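Local atomic coordinates of glycoside hydrolase family 31 (Trueperella pyogenes, PDB entry 5I0F), a protein that degrades cycloalternan, cleaving its alpha-glucosidic linkages through a covalent glycosyl-enzyme intermediate. Residues R5-Y13 / H471-Y479. Residues are numbered along the deposited sequence; the frame is centred on the assembly and turned at random.
Sequences RPRGIEHPY and HAWGSDLRY
Trp473 lays one face of its indole against His11, mainly its CA, and the CD of Pro12. His11 CA sits almost straight over the six-membered ring, 3.9 Å from its centroid, a CH-pi contact. Pro12 CD makes a second CH-pi contact over the five-membered ring. The His11 imidazole runs beside the indole, but the planes are inclined at 51°. His11 CD2 comes within 3.5 Å of Trp473 CH2. Tyr13 N donates to His11 ND1 in the ring plane. Ile9 CD1 touches the indole at CZ3.

The contact turns polar toward the start of 5-13 and past Trp473. The Glu10 chain is straight past CG (chi2 -179°), which carries its carboxylate to the turn that begins at Gly474. Ser475 N donates to Glu10 OE1 at 2.9 Å, nearly straight at 168°, from above the carboxylate plane. Arg7 joins the two acids. Its NH2 makes a hydrogen-bonded salt bridge to Asp476 OD2 (2.9 Å) from above the carboxylate plane, the two planes almost perpendicular. Its NH1 forms a salt bridge to Glu10 OE2 at 3.0 Å. Arg427 is a second cation on Glu10 OE2.

The contact joins a loop of the N-terminal domain to the TIM-barrel loop after strand 463-466. Ser475 lies beside a calcium site and bonds through its backbone to Asp486 of that site. Glu10 OE2 and Asp476 OD1 are 3.9 Å apart, like charges whose repulsion Arg7 and Arg427 probably offset. CH-pi and van der Waals contact on the indole, with the charge network and the Ser475 N bond, probably fixes the relative position of the loops.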
loop_
_atom_site.group_PDB
_atom_site.type_symbol
_atom_site.label_atom_id
_atom_site.label_comp_id
_atom_site.label_asym_id
_atom_site.label_seq_id
_atom_site.Cartn_x
_atom_site.Cartn_y
_atom_site.Cartn_z
ATOM N N ARG A 5 -26.636 -0.810 -9.356
ATOM C CA ARG A 5 -26.112 -0.871 -7.989
ATOM C C ARG A 5 -25.824 0.569 -7.603
ATOM O O ARG A 5 -24.936 1.177 -8.182
ATOM C CB ARG A 5 -24.796 -1.647 -7.950
ATOM C CG ARG A 5 -24.901 -3.140 -8.236
ATOM C CD ARG A 5 -23.519 -3.792 -8.181
ATOM N NE ARG A 5 -22.657 -3.341 -9.275
ATOM C CZ ARG A 5 -21.417 -3.777 -9.511
ATOM N NH1 ARG A 5 -20.849 -4.691 -8.730
ATOM N NH2 ARG A 5 -20.738 -3.298 -10.552
ATOM N N PRO A 6 -26.568 1.132 -6.642
ATOM C CA PRO A 6 -26.418 2.552 -6.309
ATOM C C PRO A 6 -24.968 3.013 -6.069
ATOM O O PRO A 6 -24.612 4.118 -6.433
ATOM C CB PRO A 6 -27.222 2.676 -5.011
ATOM C CG PRO A 6 -28.266 1.638 -5.119
ATOM C CD PRO A 6 -27.597 0.484 -5.794
ATOM N N ARG A 7 -24.154 2.165 -5.458
ATOM C CA ARG A 7 -22.744 2.503 -5.195
ATOM C C ARG A 7 -21.771 1.966 -6.234
ATOM O O ARG A 7 -20.578 2.272 -6.173
ATOM C CB ARG A 7 -22.339 2.034 -3.802
ATOM C CG ARG A 7 -22.987 2.816 -2.668
ATOM C CD ARG A 7 -22.673 2.182 -1.315
ATOM N NE ARG A 7 -23.767 1.289 -0.960
ATOM C CZ ARG A 7 -23.780 -0.043 -1.027
ATOM N NH1 ARG A 7 -22.722 -0.738 -1.413
ATOM N NH2 ARG A 7 -24.884 -0.688 -0.683
ATOM N N GLY A 8 -22.266 1.170 -7.179
ATOM C CA GLY A 8 -21.456 0.649 -8.255
ATOM C C GLY A 8 -20.477 -0.428 -7.821
ATOM O O GLY A 8 -20.721 -1.169 -6.871
ATOM N N ILE A 9 -19.365 -0.501 -8.541
ATOM C CA ILE A 9 -18.332 -1.509 -8.285
ATOM C C ILE A 9 -17.565 -1.150 -6.996
ATOM O O ILE A 9 -17.006 -2.034 -6.328
ATOM C CB ILE A 9 -17.390 -1.656 -9.503
ATOM C CG1 ILE A 9 -16.471 -2.888 -9.369
ATOM C CG2 ILE A 9 -16.587 -0.386 -9.745
ATOM C CD1 ILE A 9 -15.684 -3.168 -10.642
ATOM N N GLU A 10 -17.560 0.139 -6.667
ATOM C CA GLU A 10 -16.965 0.671 -5.414
ATOM C C GLU A 10 -15.430 0.644 -5.458
ATOM O O GLU A 10 -14.755 0.442 -4.446
ATOM C CB GLU A 10 -17.550 0.025 -4.149
ATOM C CG GLU A 10 -19.061 0.228 -4.065
ATOM C CD GLU A 10 -19.696 -0.375 -2.824
ATOM O OE1 GLU A 10 -19.643 0.258 -1.739
ATOM O OE2 GLU A 10 -20.250 -1.492 -2.917
ATOM N N HIS A 11 -14.896 0.852 -6.652
ATOM C CA HIS A 11 -13.492 1.268 -6.835
ATOM C C HIS A 11 -13.415 2.647 -6.132
ATOM O O HIS A 11 -14.258 3.485 -6.369
ATOM C CB HIS A 11 -13.204 1.330 -8.344
ATOM C CG HIS A 11 -11.793 1.673 -8.718
ATOM N ND1 HIS A 11 -11.190 2.835 -8.317
ATOM C CD2 HIS A 11 -10.920 1.079 -9.566
ATOM C CE1 HIS A 11 -9.963 2.901 -8.810
ATOM N NE2 HIS A 11 -9.779 1.849 -9.589
ATOM N N PRO A 12 -12.417 2.888 -5.253
ATOM C CA PRO A 12 -12.466 4.165 -4.500
ATOM C C PRO A 12 -12.301 5.451 -5.309
ATOM O O PRO A 12 -12.616 6.527 -4.803
ATOM C CB PRO A 12 -11.344 4.021 -3.468
ATOM C CG PRO A 12 -10.475 2.914 -3.966
ATOM C CD PRO A 12 -11.388 1.983 -4.720
ATOM N N TYR A 13 -11.774 5.358 -6.528
ATOM C CA TYR A 13 -11.536 6.512 -7.371
ATOM C C TYR A 13 -12.227 6.485 -8.741
ATOM O O TYR A 13 -11.933 7.318 -9.580
ATOM C CB TYR A 13 -10.021 6.674 -7.555
ATOM C CG TYR A 13 -9.253 6.861 -6.261
ATOM C CD1 TYR A 13 -9.308 8.068 -5.542
ATOM C CD2 TYR A 13 -8.434 5.842 -5.758
ATOM C CE1 TYR A 13 -8.588 8.239 -4.360
ATOM C CE2 TYR A 13 -7.717 6.003 -4.586
ATOM C CZ TYR A 13 -7.795 7.190 -3.877
ATOM O OH TYR A 13 -7.045 7.294 -2.706
ATOM N N HIS A 471 -7.791 -5.706 -1.829
ATOM C CA HIS A 471 -8.746 -6.242 -2.806
ATOM C C HIS A 471 -10.224 -6.046 -2.450
ATOM O O HIS A 471 -11.100 -6.203 -3.317
ATOM C CB HIS A 471 -8.486 -7.742 -2.999
ATOM C CG HIS A 471 -7.029 -8.094 -3.030
ATOM N ND1 HIS A 471 -6.211 -7.764 -4.092
ATOM C CD2 HIS A 471 -6.239 -8.701 -2.118
ATOM C CE1 HIS A 471 -4.983 -8.161 -3.835
ATOM N NE2 HIS A 471 -4.973 -8.739 -2.648
ATOM N N ALA A 472 -10.517 -5.719 -1.193
ATOM C CA ALA A 472 -11.923 -5.658 -0.724
ATOM C C ALA A 472 -12.522 -4.318 -1.088
ATOM O O ALA A 472 -12.087 -3.295 -0.551
ATOM C CB ALA A 472 -12.000 -5.851 0.779
ATOM N N TRP A 473 -13.508 -4.327 -1.991
ATOM C CA TRP A 473 -14.290 -3.144 -2.315
ATOM C C TRP A 473 -15.755 -3.456 -2.031
ATOM O O TRP A 473 -16.277 -4.464 -2.493
ATOM C CB TRP A 473 -14.165 -2.770 -3.785
ATOM C CG TRP A 473 -12.806 -2.398 -4.312
ATOM C CD1 TRP A 473 -11.693 -2.011 -3.600
ATOM C CD2 TRP A 473 -12.433 -2.350 -5.682
ATOM N NE1 TRP A 473 -10.646 -1.756 -4.461
ATOM C CE2 TRP A 473 -11.082 -1.956 -5.745
ATOM C CE3 TRP A 473 -13.112 -2.611 -6.870
ATOM C CZ2 TRP A 473 -10.407 -1.804 -6.960
ATOM C CZ3 TRP A 473 -12.441 -2.462 -8.078
ATOM C CH2 TRP A 473 -11.094 -2.076 -8.108
ATOM N N GLY A 474 -16.428 -2.573 -1.301
ATOM C CA GLY A 474 -17.849 -2.734 -0.996
ATOM C C GLY A 474 -18.087 -2.286 0.423
ATOM O O GLY A 474 -17.576 -2.901 1.365
ATOM N N SER A 475 -18.853 -1.217 0.591
ATOM C CA SER A 475 -19.119 -0.691 1.922
ATOM C C SER A 475 -19.948 -1.667 2.783
ATOM O O SER A 475 -19.887 -1.596 4.009
ATOM C CB SER A 475 -19.840 0.669 1.809
ATOM O OG SER A 475 -21.174 0.455 1.366
ATOM N N ASP A 476 -20.691 -2.573 2.137
ATOM C CA ASP A 476 -21.639 -3.471 2.817
ATOM C C ASP A 476 -21.157 -4.924 2.895
ATOM O O ASP A 476 -21.920 -5.809 3.281
ATOM C CB ASP A 476 -23.033 -3.404 2.180
ATOM C CG ASP A 476 -23.003 -3.406 0.641
ATOM O OD1 ASP A 476 -21.894 -3.423 -0.004
ATOM O OD2 ASP A 476 -24.122 -3.339 0.072
ATOM N N LEU A 477 -19.881 -5.165 2.572
ATOM C CA LEU A 477 -19.283 -6.478 2.798
ATOM C C LEU A 477 -19.396 -6.828 4.293
ATOM O O LEU A 477 -19.537 -5.935 5.109
ATOM C CB LEU A 477 -17.824 -6.504 2.328
ATOM C CG LEU A 477 -17.531 -6.200 0.847
ATOM C CD1 LEU A 477 -16.056 -6.453 0.554
ATOM C CD2 LEU A 477 -18.415 -6.970 -0.108
ATOM N N ARG A 478 -19.359 -8.117 4.627
ATOM C CA ARG A 478 -19.525 -8.596 5.992
ATOM C C ARG A 478 -18.300 -9.381 6.443
ATOM O O ARG A 478 -17.832 -10.299 5.745
ATOM C CB ARG A 478 -20.747 -9.516 6.093
ATOM C CG ARG A 478 -22.046 -8.890 5.611
ATOM C CD ARG A 478 -23.201 -9.864 5.810
ATOM N NE ARG A 478 -24.514 -9.274 5.490
ATOM C CZ ARG A 478 -25.186 -8.417 6.267
ATOM N NH1 ARG A 478 -26.366 -7.939 5.862
ATOM N NH2 ARG A 478 -24.702 -8.025 7.439
ATOM N N TYR A 479 -17.827 -9.051 7.634
ATOM C CA TYR A 479 -16.696 -9.716 8.261
ATOM C C TYR A 479 -17.173 -10.409 9.536
ATOM O O TYR A 479 -18.114 -9.953 10.204
ATOM C CB TYR A 479 -15.610 -8.703 8.592
ATOM C CG TYR A 479 -14.877 -8.130 7.390
ATOM C CD1 TYR A 479 -15.387 -7.053 6.668
ATOM C CD2 TYR A 479 -13.654 -8.648 6.998
ATOM C CE1 TYR A 479 -14.703 -6.529 5.564
ATOM C CE2 TYR A 479 -12.955 -8.124 5.921
ATOM C CZ TYR A 479 -13.471 -7.058 5.206
ATOM O OH TYR A 479 -12.733 -6.593 4.129
#